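Local structure of Cfl (Pectobacterium brasiliense, 7A9J) at residues R74-M79 with N113-S118; V215-R220 with I243-A248; L318-F323 with T443-A448; I366-T371 with D408-E413. The protein probably acts as a coronafacic acid ligase, an ATP-dependent member of the AMP-binding enzyme family that activates carboxylic acids and can serve in amide synthesis. The protein carries 1 engineered substitution. All blocks are in the same frame, centred on the assembly; numbering follows the deposited sequence.

Interaction 1: residues R74-M79 with N113-S118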
loop_
_atom_site.group_PDB
_atom_site.type_symbol
_atom_site.label_atom_id
_atom_site.label_comp_id
_atom_site.label_asym_id
_atom_site.label_seq_id
_atom_site.Cartn_x
_atom_site.Cartn_y
_atom_site.Cartn_z
ATOM N N ARG A 74 -20.024 0.453 15.735
ATOM C CA ARG A 74 -18.976 0.904 14.822
ATOM C C ARG A 74 -18.187 2.025 15.485
ATOM O O ARG A 74 -18.755 2.980 15.994
ATOM C CB ARG A 74 -19.579 1.332 13.475
ATOM C CG ARG A 74 -20.399 0.149 12.926
ATOM C CD ARG A 74 -20.964 0.450 11.623
ATOM N NE ARG A 74 -21.719 -0.650 11.056
ATOM C CZ ARG A 74 -22.348 -0.551 9.885
ATOM N NH1 ARG A 74 -22.292 0.599 9.220
ATOM N NH2 ARG A 74 -23.045 -1.571 9.388
ATOM N N ILE A 75 -16.866 1.899 15.466
ATOM C CA ILE A 75 -15.974 2.862 16.078
ATOM C C ILE A 75 -15.081 3.450 14.994
ATOM O O ILE A 75 -14.325 2.713 14.348
ATOM C CB ILE A 75 -15.095 2.201 17.146
ATOM C CG1 ILE A 75 -15.961 1.430 18.129
ATOM C CG2 ILE A 75 -14.249 3.295 17.849
ATOM C CD1 ILE A 75 -15.123 0.955 19.329
ATOM N N SER A 76 -15.161 4.771 14.797
ATOM C CA SER A 76 -14.240 5.457 13.882
ATOM C C SER A 76 -12.915 5.692 14.594
ATOM O O SER A 76 -12.900 6.110 15.749
ATOM C CB SER A 76 -14.830 6.789 13.428
ATOM O OG SER A 76 -15.857 6.566 12.494
ATOM N N ILE A 77 -11.805 5.406 13.913
ATOM C CA ILE A 77 -10.481 5.487 14.509
ATOM C C ILE A 77 -9.668 6.453 13.665
ATOM O O ILE A 77 -9.632 6.345 12.428
ATOM C CB ILE A 77 -9.790 4.109 14.567
ATOM C CG1 ILE A 77 -10.638 3.132 15.390
ATOM C CG2 ILE A 77 -8.446 4.260 15.263
ATOM C CD1 ILE A 77 -10.028 1.741 15.499
ATOM N N HIS A 78 -8.991 7.357 14.325
ATOM C CA HIS A 78 -8.482 8.498 13.556
ATOM C C HIS A 78 -7.205 8.953 14.272
ATOM O O HIS A 78 -7.229 9.867 15.078
ATOM C CB HIS A 78 -9.559 9.580 13.488
ATOM C CG HIS A 78 -9.226 10.778 12.640
ATOM N ND1 HIS A 78 -9.546 12.066 13.049
ATOM C CD2 HIS A 78 -8.737 10.898 11.373
ATOM C CE1 HIS A 78 -9.208 12.923 12.101
ATOM N NE2 HIS A 78 -8.756 12.243 11.059
ATOM N N MET A 79 -6.079 8.280 13.989
ATOM C CA MET A 79 -4.850 8.606 14.707
ATOM C C MET A 79 -3.600 8.184 13.931
ATOM O O MET A 79 -3.647 7.342 13.013
ATOM C CB MET A 79 -4.853 7.988 16.104
ATOM C CG MET A 79 -4.796 6.545 16.191
ATOM S SD MET A 79 -4.727 5.938 17.976
ATOM C CE MET A 79 -6.162 6.712 18.747
ATOM N N ASN A 113 -17.976 13.157 6.946
ATOM C CA ASN A 113 -18.793 12.339 6.052
ATOM C C ASN A 113 -18.655 10.849 6.350
ATOM O O ASN A 113 -19.663 10.125 6.384
ATOM C CB ASN A 113 -18.438 12.608 4.593
ATOM C CG ASN A 113 -19.334 11.817 3.654
ATOM O OD1 ASN A 113 -20.556 11.953 3.701
ATOM N ND2 ASN A 113 -18.742 10.943 2.849
ATOM N N LEU A 114 -17.421 10.360 6.577
ATOM C CA LEU A 114 -17.249 8.938 6.882
ATOM C C LEU A 114 -17.797 8.567 8.254
ATOM O O LEU A 114 -18.318 7.464 8.434
ATOM C CB LEU A 114 -15.776 8.528 6.796
ATOM C CG LEU A 114 -15.248 8.591 5.355
ATOM C CD1 LEU A 114 -13.951 7.763 5.272
ATOM C CD2 LEU A 114 -16.272 8.129 4.302
ATOM N N ILE A 115 -17.623 9.426 9.254
ATOM C CA ILE A 115 -18.199 9.106 10.560
ATOM C C ILE A 115 -19.698 8.933 10.433
ATOM O O ILE A 115 -20.280 7.984 10.981
ATOM C CB ILE A 115 -17.849 10.199 11.584
ATOM C CG1 ILE A 115 -16.359 10.103 11.936
ATOM C CG2 ILE A 115 -18.695 10.062 12.878
ATOM C CD1 ILE A 115 -15.924 11.271 12.837
ATOM N N GLN A 116 -20.333 9.830 9.677
ATOM C CA GLN A 116 -21.775 9.787 9.496
ATOM C C GLN A 116 -22.178 8.611 8.618
ATOM O O GLN A 116 -23.074 7.838 8.974
ATOM C CB GLN A 116 -22.247 11.101 8.884
ATOM C CG GLN A 116 -22.047 12.273 9.820
ATOM C CD GLN A 116 -22.705 13.520 9.286
ATOM O OE1 GLN A 116 -22.392 13.987 8.186
ATOM N NE2 GLN A 116 -23.638 14.057 10.049
ATOM N N HIS A 117 -21.510 8.452 7.472
ATOM C CA HIS A 117 -21.868 7.386 6.538
ATOM C C HIS A 117 -21.718 6.013 7.183
ATOM O O HIS A 117 -22.565 5.134 6.980
ATOM C CB HIS A 117 -21.002 7.480 5.276
ATOM C CG HIS A 117 -21.406 6.530 4.179
ATOM N ND1 HIS A 117 -20.900 5.253 4.079
ATOM C CD2 HIS A 117 -22.251 6.677 3.131
ATOM C CE1 HIS A 117 -21.395 4.658 3.009
ATOM N NE2 HIS A 117 -22.224 5.500 2.417
ATOM N N SER A 118 -20.631 5.799 7.931
ATOM C CA SER A 118 -20.387 4.525 8.586
ATOM C C SER A 118 -21.354 4.254 9.742
ATOM O O SER A 118 -21.358 3.133 10.259
ATOM C CB SER A 118 -18.947 4.462 9.140
ATOM O OG SER A 118 -18.771 5.342 10.255
#
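R74, S76 and S118 carry this contact, in which a strand meets the C-terminal part of a helix and the residue that follows. The extended side chain of R74 reaches across until NH1 gives a hydrogen bond to the main-chain O of S118, 2.9 Å long with an N-H...O angle of 161°. The carbonyl oxygen lies at the edge of the guanidinium, near its plane, whereas the donor stands well above the plane of the carbonyl group. The aliphatic chain follows the same oxygen closely, since R74 CD is just 3.0 Å from S118 O. W390 offers a cation-pi partner to the same guanidinium. The setting is the five-stranded parallel sheet of the AMP-binding region: helix 108-117 joins strand 98-101 to strand 122-125, and strand 74-78 lies between those two, so that the crossover helix packs against it. I115, one turn before S118, sets its CG1 3.6 Å from S76 OG, an aliphatic branch against a polar atom. S76 OG and S118 OG are 3.9 Å apart and do not bond to each other; each is hydrogen-bonded to the hydroxyl of S120 instead, which links strand and helix through a third serine. With chi1 at 70°, S118 turns its hydroxyl back over its own helix, where OG comes within 2.8 Å of L114 O.

Interaction 2: residues V215-R220 with I243-A248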
loop_
_atom_site.group_PDB
_atom_site.type_symbol
_atom_site.label_atom_id
_atom_site.label_comp_id
_atom_site.label_asym_id
_atom_site.label_seq_id
_atom_site.Cartn_x
_atom_site.Cartn_y
_atom_site.Cartn_z
ATOM N N VAL A 215 2.492 -14.384 3.960
ATOM C CA VAL A 215 3.347 -14.964 2.890
ATOM C C VAL A 215 4.286 -13.919 2.288
ATOM O O VAL A 215 5.294 -14.276 1.675
ATOM C CB VAL A 215 2.442 -15.617 1.752
ATOM C CG1 VAL A 215 3.295 -16.257 0.619
ATOM C CG2 VAL A 215 1.568 -16.661 2.399
ATOM N N THR A 216 3.955 -12.634 2.410
ATOM C CA THR A 216 4.757 -11.569 1.832
ATOM C C THR A 216 5.743 -10.950 2.809
ATOM O O THR A 216 6.539 -10.086 2.386
ATOM C CB THR A 216 3.883 -10.430 1.261
ATOM O OG1 THR A 216 3.397 -9.605 2.309
ATOM C CG2 THR A 216 2.693 -10.993 0.411
ATOM N N ILE A 217 5.797 -11.434 4.054
ATOM C CA ILE A 217 6.720 -10.821 5.009
ATOM C C ILE A 217 7.810 -11.838 5.306
ATOM O O ILE A 217 7.609 -12.744 6.143
ATOM C CB ILE A 217 6.028 -10.416 6.312
ATOM C CG1 ILE A 217 4.826 -9.514 6.035
ATOM C CG2 ILE A 217 7.112 -9.726 7.271
ATOM C CD1 ILE A 217 4.102 -9.089 7.306
ATOM N N ASN A 218 8.973 -11.650 4.695
ATOM C CA ASN A 218 10.023 -12.673 4.680
ATOM C C ASN A 218 11.359 -11.999 4.953
ATOM O O ASN A 218 12.234 -11.921 4.086
ATOM C CB ASN A 218 10.016 -13.443 3.342
ATOM C CG ASN A 218 8.716 -14.084 3.072
ATOM O OD1 ASN A 218 8.322 -15.009 3.782
ATOM N ND2 ASN A 218 8.021 -13.644 1.991
ATOM N N PRO A 219 11.587 -11.568 6.206
ATOM C CA PRO A 219 12.910 -11.043 6.562
ATOM C C PRO A 219 13.956 -12.133 6.415
ATOM O O PRO A 219 13.673 -13.323 6.568
ATOM C CB PRO A 219 12.762 -10.636 8.055
ATOM C CG PRO A 219 11.494 -11.317 8.545
ATOM C CD PRO A 219 10.666 -11.713 7.354
ATOM N N ARG A 220 15.202 -11.719 6.277
ATOM C CA ARG A 220 16.250 -12.727 6.226
ATOM C C ARG A 220 16.583 -13.238 7.619
ATOM O O ARG A 220 16.233 -12.633 8.632
ATOM C CB ARG A 220 17.516 -12.178 5.572
ATOM C CG ARG A 220 17.309 -11.658 4.125
ATOM C CD ARG A 220 18.668 -11.276 3.557
ATOM N NE ARG A 220 18.692 -11.112 2.117
ATOM C CZ ARG A 220 19.812 -10.901 1.432
ATOM N NH1 ARG A 220 20.962 -10.846 2.090
ATOM N NH2 ARG A 220 19.794 -10.757 0.107
ATOM N N ILE A 243 -2.339 -2.154 8.330
ATOM C CA ILE A 243 -3.054 -2.920 9.359
ATOM C C ILE A 243 -2.773 -4.406 9.189
ATOM O O ILE A 243 -2.407 -5.119 10.142
ATOM C CB ILE A 243 -4.562 -2.632 9.257
ATOM C CG1 ILE A 243 -4.813 -1.177 9.539
ATOM C CG2 ILE A 243 -5.353 -3.652 10.142
ATOM C CD1 ILE A 243 -6.276 -0.707 9.309
ATOM N N LEU A 244 -2.879 -4.885 7.933
ATOM C CA LEU A 244 -2.645 -6.281 7.666
ATOM C C LEU A 244 -1.200 -6.648 7.925
ATOM O O LEU A 244 -0.938 -7.748 8.430
ATOM C CB LEU A 244 -3.015 -6.593 6.218
ATOM C CG LEU A 244 -4.503 -6.436 5.874
ATOM C CD1 LEU A 244 -4.687 -6.816 4.343
ATOM C CD2 LEU A 244 -5.389 -7.347 6.683
ATOM N N ILE A 245 -0.267 -5.795 7.509
ATOM C CA ILE A 245 1.153 -6.068 7.761
ATOM C C ILE A 245 1.396 -6.183 9.252
ATOM O O ILE A 245 2.103 -7.080 9.695
ATOM C CB ILE A 245 2.044 -4.952 7.206
ATOM C CG1 ILE A 245 2.092 -5.073 5.670
ATOM C CG2 ILE A 245 3.459 -5.055 7.758
ATOM C CD1 ILE A 245 2.662 -3.777 5.023
ATOM N N THR A 246 0.794 -5.285 10.011
ATOM C CA THR A 246 1.025 -5.275 11.462
ATOM C C THR A 246 0.461 -6.548 12.120
ATOM O O THR A 246 1.134 -7.193 12.933
ATOM C CB THR A 246 0.414 -3.990 12.030
ATOM O OG1 THR A 246 1.043 -2.863 11.422
ATOM C CG2 THR A 246 0.614 -3.937 13.642
ATOM N N PHE A 247 -0.781 -6.930 11.802
ATOM C CA PHE A 247 -1.329 -8.155 12.337
ATOM C C PHE A 247 -0.471 -9.348 11.929
ATOM O O PHE A 247 -0.191 -10.236 12.742
ATOM C CB PHE A 247 -2.763 -8.436 11.852
ATOM C CG PHE A 247 -3.793 -7.440 12.319
ATOM C CD1 PHE A 247 -3.734 -6.850 13.614
ATOM C CD2 PHE A 247 -4.901 -7.210 11.550
ATOM C CE1 PHE A 247 -4.738 -5.964 14.001
ATOM C CE2 PHE A 247 -5.889 -6.314 11.941
ATOM C CZ PHE A 247 -5.847 -5.728 13.188
ATOM N N ALA A 248 -0.059 -9.379 10.658
ATOM C CA ALA A 248 0.671 -10.544 10.175
ATOM C C ALA A 248 2.036 -10.643 10.826
ATOM O O ALA A 248 2.446 -11.748 11.197
ATOM C CB ALA A 248 0.833 -10.463 8.622
#
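I217 pushes its CD1 methyl against the helical turn formed by I245 and A248. That one methyl makes the whole set of close approaches: 3.8 Å to A248 CB, 4.1 Å to I245 CG2, and 3.7 Å from I217 CD1 to the main-chain O of I245. The tip therefore lies over backbone as well as side chains, with A248 meeting it through CB. The I217 chain is drawn out to full length, with CG1 anti to the carbonyl carbon (chi1 -54°) and CD1 trans beyond it, which carries the end methyl to the helix. From the helical side I245 contributes its short CG2 branch. All three residues are buried, and the cohesion between the segments is apolar. The loop that presents I217 is braced just after it, where N218 ND2 returns to V215 O in a 2.8 Å hydrogen bond of 157° and also bonds the hydroxyl of Y345. I217 O itself is bonded to K252 NZ. Next to I245 in sequence, L244 touches the bound 6-ethyl-1-oxo-indene-4-carboxylic acid, and the side chain of I245 is about 7 Å from it, so the contact lies close to the pocket. Helix 240-251 links the neighbouring parallel strands 230-233 and 255-257; I217 and I245 both rest on I231 of the first, while A248 meets K214 of helix 203-214.

Interaction 3: residues L318-F323 with T443-A448; sequences LSQKFF and TLIQHA
Q320 and Q446 meet at the surface between the AMP-binding region and the C-terminal domain, the two-part architecture of the family. The C-terminal domain of such enzymes is known to take up different orientations between steps of the reaction, and a sparse, polar contact such as this is consistent with an interface that can be remade. Its hydrogen bonding is one amide-to-amide link: Q446 NE2 donates to Q320 OE1 at 3.1 Å, with an almost straight N-H...O angle of 174°. The oxygen lies in the amide plane of Q446, but the donor is tilted from the carbonyl plane of Q320, and the two amides are turned nearly at right angles to one another. Q320 reaches out from helix 316-326 on an extended chain, whereas Q446 bends sharply at its second torsion (chi2 -44°), bringing its amide round towards the other helix. N442 reinforces the link from the C-terminal side, its O taking the stronger bond from Q446 NE2 and its OD1 a weak one from Q320 NE2. Van der Waals contact is modest. Beside the amide pair, I445 points its side chain towards helix 316-326, and its CG2 branch ends 4.1 Å from Q320 OE1, the same oxygen that accepts the Q446 bond.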
loop_
_atom_site.group_PDB
_atom_site.type_symbol
_atom_site.label_atom_id
_atom_site.label_comp_id
_atom_site.label_asym_id
_atom_site.label_seq_id
_atom_site.Cartn_x
_atom_site.Cartn_y
_atom_site.Cartn_z
ATOM N N LEU A 318 11.991 0.676 -10.722
ATOM C CA LEU A 318 12.450 1.022 -9.377
ATOM C C LEU A 318 13.421 -0.044 -8.834
ATOM O O LEU A 318 14.435 0.281 -8.208
ATOM C CB LEU A 318 11.228 1.151 -8.477
ATOM C CG LEU A 318 11.473 1.303 -6.958
ATOM C CD1 LEU A 318 12.426 2.417 -6.685
ATOM C CD2 LEU A 318 10.133 1.554 -6.323
ATOM N N SER A 319 13.142 -1.327 -9.089
ATOM C CA SER A 319 14.019 -2.373 -8.537
ATOM C C SER A 319 15.432 -2.261 -9.093
ATOM O O SER A 319 16.412 -2.543 -8.386
ATOM C CB SER A 319 13.428 -3.761 -8.814
ATOM O OG SER A 319 13.794 -4.183 -10.129
ATOM N N GLN A 320 15.560 -1.870 -10.376
ATOM C CA GLN A 320 16.876 -1.667 -10.963
ATOM C C GLN A 320 17.624 -0.537 -10.251
ATOM O O GLN A 320 18.788 -0.696 -9.855
ATOM C CB GLN A 320 16.729 -1.368 -12.475
ATOM C CG GLN A 320 15.898 -2.516 -13.211
ATOM C CD GLN A 320 15.390 -2.195 -14.647
ATOM O OE1 GLN A 320 15.696 -1.154 -15.236
ATOM N NE2 GLN A 320 14.603 -3.122 -15.202
ATOM N N LYS A 321 16.964 0.616 -10.081
ATOM C CA LYS A 321 17.598 1.730 -9.371
ATOM C C LYS A 321 17.919 1.352 -7.931
ATOM O O LYS A 321 18.952 1.756 -7.382
ATOM C CB LYS A 321 16.680 2.947 -9.389
ATOM C CG LYS A 321 16.229 3.331 -10.795
ATOM C CD LYS A 321 15.098 4.347 -10.776
ATOM C CE LYS A 321 15.663 5.755 -10.691
ATOM N NZ LYS A 321 14.603 6.793 -10.749
ATOM N N PHE A 322 17.033 0.580 -7.305
ATOM C CA PHE A 322 17.222 0.254 -5.892
ATOM C C PHE A 322 18.398 -0.693 -5.708
ATOM O O PHE A 322 19.156 -0.582 -4.735
ATOM C CB PHE A 322 15.938 -0.345 -5.344
ATOM C CG PHE A 322 15.837 -0.335 -3.841
ATOM C CD1 PHE A 322 15.643 0.872 -3.157
ATOM C CD2 PHE A 322 15.925 -1.531 -3.110
ATOM C CE1 PHE A 322 15.531 0.888 -1.765
ATOM C CE2 PHE A 322 15.815 -1.533 -1.688
ATOM C CZ PHE A 322 15.618 -0.341 -1.032
ATOM N N PHE A 323 18.566 -1.644 -6.627
ATOM C CA PHE A 323 19.746 -2.502 -6.548
ATOM C C PHE A 323 21.023 -1.717 -6.814
ATOM O O PHE A 323 22.037 -1.922 -6.135
ATOM C CB PHE A 323 19.660 -3.675 -7.543
ATOM C CG PHE A 323 20.849 -4.602 -7.444
ATOM C CD1 PHE A 323 20.933 -5.530 -6.397
ATOM C CD2 PHE A 323 21.891 -4.521 -8.358
ATOM C CE1 PHE A 323 22.038 -6.357 -6.266
ATOM C CE2 PHE A 323 23.001 -5.357 -8.243
ATOM C CZ PHE A 323 23.066 -6.279 -7.210
ATOM N N THR A 443 12.809 -1.274 -22.272
ATOM C CA THR A 443 13.934 -1.488 -23.174
ATOM C C THR A 443 14.809 -0.244 -23.265
ATOM O O THR A 443 16.037 -0.330 -23.204
ATOM C CB THR A 443 13.402 -1.877 -24.557
ATOM O OG1 THR A 443 12.704 -3.120 -24.442
ATOM C CG2 THR A 443 14.567 -2.023 -25.550
ATOM N N LEU A 444 14.179 0.921 -23.434
ATOM C CA LEU A 444 14.916 2.165 -23.648
ATOM C C LEU A 444 15.845 2.465 -22.490
ATOM O O LEU A 444 17.030 2.766 -22.685
ATOM C CB LEU A 444 13.928 3.321 -23.842
ATOM C CG LEU A 444 13.230 3.354 -25.197
ATOM C CD1 LEU A 444 12.080 4.332 -25.151
ATOM C CD2 LEU A 444 14.212 3.705 -26.322
ATOM N N ILE A 445 15.329 2.376 -21.267
ATOM C CA ILE A 445 16.128 2.764 -20.114
ATOM C C ILE A 445 17.355 1.851 -19.885
ATOM O O ILE A 445 18.301 2.253 -19.192
ATOM C CB ILE A 445 15.204 2.837 -18.879
ATOM C CG1 ILE A 445 15.858 3.659 -17.765
ATOM C CG2 ILE A 445 14.907 1.441 -18.357
ATOM C CD1 ILE A 445 15.061 3.674 -16.479
ATOM N N GLN A 446 17.395 0.644 -20.468
ATOM C CA GLN A 446 18.590 -0.185 -20.337
ATOM C C GLN A 446 19.797 0.450 -21.008
ATOM O O GLN A 446 20.941 0.144 -20.634
ATOM C CB GLN A 446 18.361 -1.582 -20.929
ATOM C CG GLN A 446 17.196 -2.335 -20.330
ATOM C CD GLN A 446 17.165 -2.209 -18.824
ATOM O OE1 GLN A 446 18.185 -2.407 -18.153
ATOM N NE2 GLN A 446 16.011 -1.814 -18.288
ATOM N N HIS A 447 19.572 1.318 -21.995
ATOM C CA HIS A 447 20.689 1.985 -22.641
ATOM C C HIS A 447 21.434 2.845 -21.627
ATOM O O HIS A 447 20.826 3.489 -20.765
ATOM C CB HIS A 447 20.198 2.829 -23.813
ATOM C CG HIS A 447 21.254 3.060 -24.837
ATOM N ND1 HIS A 447 22.127 4.126 -24.775
ATOM C CD2 HIS A 447 21.621 2.331 -25.916
ATOM C CE1 HIS A 447 22.963 4.064 -25.795
ATOM N NE2 HIS A 447 22.680 2.985 -26.504
ATOM N N ALA A 448 22.768 2.812 -21.708
ATOM C CA ALA A 448 23.593 3.558 -20.764
ATOM C C ALA A 448 23.380 5.066 -20.880
ATOM O O ALA A 448 23.469 5.786 -19.877
ATOM C CB ALA A 448 25.065 3.214 -20.978
#

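Interaction 4: residues I366-T371 with D408-E413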
loop_
_atom_site.group_PDB
_atom_site.type_symbol
_atom_site.label_atom_id
_atom_site.label_comp_id
_atom_site.label_asym_id
_atom_site.label_seq_id
_atom_site.Cartn_x
_atom_site.Cartn_y
_atom_site.Cartn_z
ATOM N N ILE A 366 -6.604 -16.561 -10.846
ATOM C CA ILE A 366 -6.544 -15.479 -11.821
ATOM C C ILE A 366 -7.133 -15.982 -13.110
ATOM O O ILE A 366 -7.160 -17.192 -13.371
ATOM C CB ILE A 366 -5.116 -14.927 -12.064
ATOM C CG1 ILE A 366 -4.212 -15.979 -12.677
ATOM C CG2 ILE A 366 -4.479 -14.336 -10.746
ATOM C CD1 ILE A 366 -3.258 -15.360 -13.595
ATOM N N LYS A 367 -7.655 -15.042 -13.896
ATOM C CA LYS A 367 -8.059 -15.317 -15.253
ATOM C C LYS A 367 -7.524 -14.186 -16.114
ATOM O O LYS A 367 -7.520 -13.019 -15.704
ATOM C CB LYS A 367 -9.594 -15.453 -15.371
ATOM C CG LYS A 367 -10.158 -15.277 -16.764
ATOM C CD LYS A 367 -11.606 -15.770 -16.837
ATOM C CE LYS A 367 -12.416 -15.276 -15.634
ATOM N NZ LYS A 367 -13.862 -15.630 -15.789
ATOM N N ILE A 368 -7.040 -14.529 -17.289
ATOM C CA ILE A 368 -6.533 -13.540 -18.221
ATOM C C ILE A 368 -7.488 -13.521 -19.388
ATOM O O ILE A 368 -7.723 -14.545 -20.044
ATOM C CB ILE A 368 -5.094 -13.850 -18.646
ATOM C CG1 ILE A 368 -4.204 -13.833 -17.387
ATOM C CG2 ILE A 368 -4.627 -12.844 -19.672
ATOM C CD1 ILE A 368 -2.885 -14.493 -17.553
ATOM N N ASN A 369 -8.076 -12.365 -19.616
ATOM C CA ASN A 369 -9.182 -12.272 -20.553
ATOM C C ASN A 369 -8.724 -12.707 -21.931
ATOM O O ASN A 369 -7.677 -12.264 -22.392
ATOM C CB ASN A 369 -9.680 -10.836 -20.536
ATOM C CG ASN A 369 -11.155 -10.763 -20.456
ATOM O OD1 ASN A 369 -11.741 -10.613 -19.379
ATOM N ND2 ASN A 369 -11.784 -10.916 -21.596
ATOM N N ASN A 370 -9.480 -13.635 -22.543
ATOM C CA ASN A 370 -9.112 -14.236 -23.828
ATOM C C ASN A 370 -9.258 -13.186 -24.905
ATOM O O ASN A 370 -10.369 -12.738 -25.211
ATOM C CB ASN A 370 -9.970 -15.458 -24.158
ATOM C CG ASN A 370 -9.603 -16.100 -25.515
ATOM O OD1 ASN A 370 -9.850 -15.525 -26.595
ATOM N ND2 ASN A 370 -9.034 -17.310 -25.461
ATOM N N THR A 371 -8.139 -12.792 -25.483
ATOM C CA THR A 371 -8.154 -11.833 -26.574
ATOM C C THR A 371 -7.723 -12.498 -27.876
ATOM O O THR A 371 -7.289 -11.803 -28.801
ATOM C CB THR A 371 -7.258 -10.628 -26.253
ATOM O OG1 THR A 371 -5.893 -11.067 -26.152
ATOM C CG2 THR A 371 -7.679 -9.904 -24.909
ATOM N N ASP A 408 -5.473 -3.950 -15.707
ATOM C CA ASP A 408 -4.066 -4.195 -16.039
ATOM C C ASP A 408 -3.958 -5.358 -17.019
ATOM O O ASP A 408 -4.673 -6.349 -16.900
ATOM C CB ASP A 408 -3.251 -4.509 -14.796
ATOM C CG ASP A 408 -3.126 -3.297 -13.851
ATOM O OD1 ASP A 408 -3.055 -3.520 -12.631
ATOM O OD2 ASP A 408 -3.194 -2.139 -14.381
ATOM N N LEU A 409 -3.083 -5.205 -17.997
ATOM C CA LEU A 409 -2.783 -6.231 -18.994
ATOM C C LEU A 409 -1.602 -7.075 -18.533
ATOM O O LEU A 409 -0.620 -6.544 -18.020
ATOM C CB LEU A 409 -2.415 -5.572 -20.287
ATOM C CG LEU A 409 -3.536 -4.736 -20.897
ATOM C CD1 LEU A 409 -3.093 -4.174 -22.246
ATOM C CD2 LEU A 409 -4.727 -5.657 -21.119
ATOM N N VAL A 410 -1.682 -8.378 -18.741
ATOM C CA VAL A 410 -0.606 -9.276 -18.316
ATOM C C VAL A 410 -0.465 -10.402 -19.337
ATOM O O VAL A 410 -1.307 -10.620 -20.223
ATOM C CB VAL A 410 -0.821 -9.903 -16.924
ATOM C CG1 VAL A 410 -0.830 -8.837 -15.806
ATOM C CG2 VAL A 410 -2.106 -10.756 -16.940
ATOM N N ARG A 411 0.629 -11.148 -19.172
ATOM C CA ARG A 411 0.849 -12.404 -19.847
ATOM C C ARG A 411 1.436 -13.323 -18.804
ATOM O O ARG A 411 2.259 -12.881 -18.006
ATOM C CB ARG A 411 1.835 -12.276 -21.025
ATOM C CG ARG A 411 2.203 -13.598 -21.602
ATOM C CD ARG A 411 3.120 -13.421 -22.802
ATOM N NE ARG A 411 4.406 -12.794 -22.451
ATOM C CZ ARG A 411 4.751 -11.570 -22.860
ATOM N NH1 ARG A 411 3.909 -10.833 -23.580
ATOM N NH2 ARG A 411 5.946 -11.088 -22.562
ATOM N N GLN A 412 0.992 -14.573 -18.762
ATOM C CA GLN A 412 1.468 -15.453 -17.706
ATOM C C GLN A 412 2.536 -16.354 -18.315
ATOM O O GLN A 412 2.316 -16.959 -19.348
ATOM C CB GLN A 412 0.322 -16.259 -17.127
ATOM C CG GLN A 412 0.676 -17.126 -15.923
ATOM C CD GLN A 412 -0.464 -18.087 -15.726
ATOM O OE1 GLN A 412 -1.247 -17.935 -14.819
ATOM N NE2 GLN A 412 -0.620 -19.026 -16.661
ATOM N N GLU A 413 3.703 -16.406 -17.681
ATOM C CA GLU A 413 4.782 -17.247 -18.204
ATOM C C GLU A 413 4.583 -18.684 -17.722
ATOM O O GLU A 413 3.754 -18.982 -16.839
ATOM C CB GLU A 413 6.152 -16.728 -17.714
ATOM C CG GLU A 413 6.458 -15.266 -18.131
ATOM C CD GLU A 413 7.458 -15.187 -19.261
ATOM O OE1 GLU A 413 8.565 -14.668 -19.002
ATOM O OE2 GLU A 413 7.156 -15.660 -20.388
#
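I368 reaches V410 and Q412 together, and its conformation explains how. CG1 lies beside the backbone N and the chain continues nearly straight to CD1, so two successive carbons are used: CG1 sits 3.8 Å from V410 CG2, and CD1 ends 3.7 Å from Q412 CB. I366, two residues earlier on the same face, is built differently. Its CG1 occupies the crowded position between backbone N and carbonyl carbon (chi1 64°), and a second torsion away from a staggered value (chi2 146°) brings CD1 to the amide of Q412. Both strands pair antiparallel with strand 376-381, yet their short axes run at 100° to each other and approach to 8.5 Å; so sharp a turn is consistent with the distorted beta barrel of this family, and the side chains meet across the angle between the strands. L378 of the middle strand touches both I366 and V410. Q412 extends from the far strand with CG anti to its backbone N, a course that sends the amide along the row of isoleucines. Its CB packs on I368 CD1, while its OE1 comes to 3.5 Å from I366 CD1, an oxygen-to-methyl contact at the exposed border of an otherwise apolar seam.

The chain meets interaction 1 first, then interaction 2, both inside the AMP-binding region, their centres 26 Å apart. Interaction 3 opens next at 318-323, and interaction 4 is completed before 443-448 closes it. Each contact belongs to a different part of the fold: interaction 1 the five-stranded parallel sheet, interaction 2 the loop and helix beside parallel strands 230-233 and 255-257, interaction 4 the sharply angled antiparallel strands, and interaction 3 the junction with the C-terminal domain. Interactions 1 and 3 lie on opposite sides of the chain's centre, 43 Å apart, and no two contacts touch. Interactions 1 and 2 are buried and interaction 4 partly so, whereas the contact between the two domains is a sparse polar one at the surface.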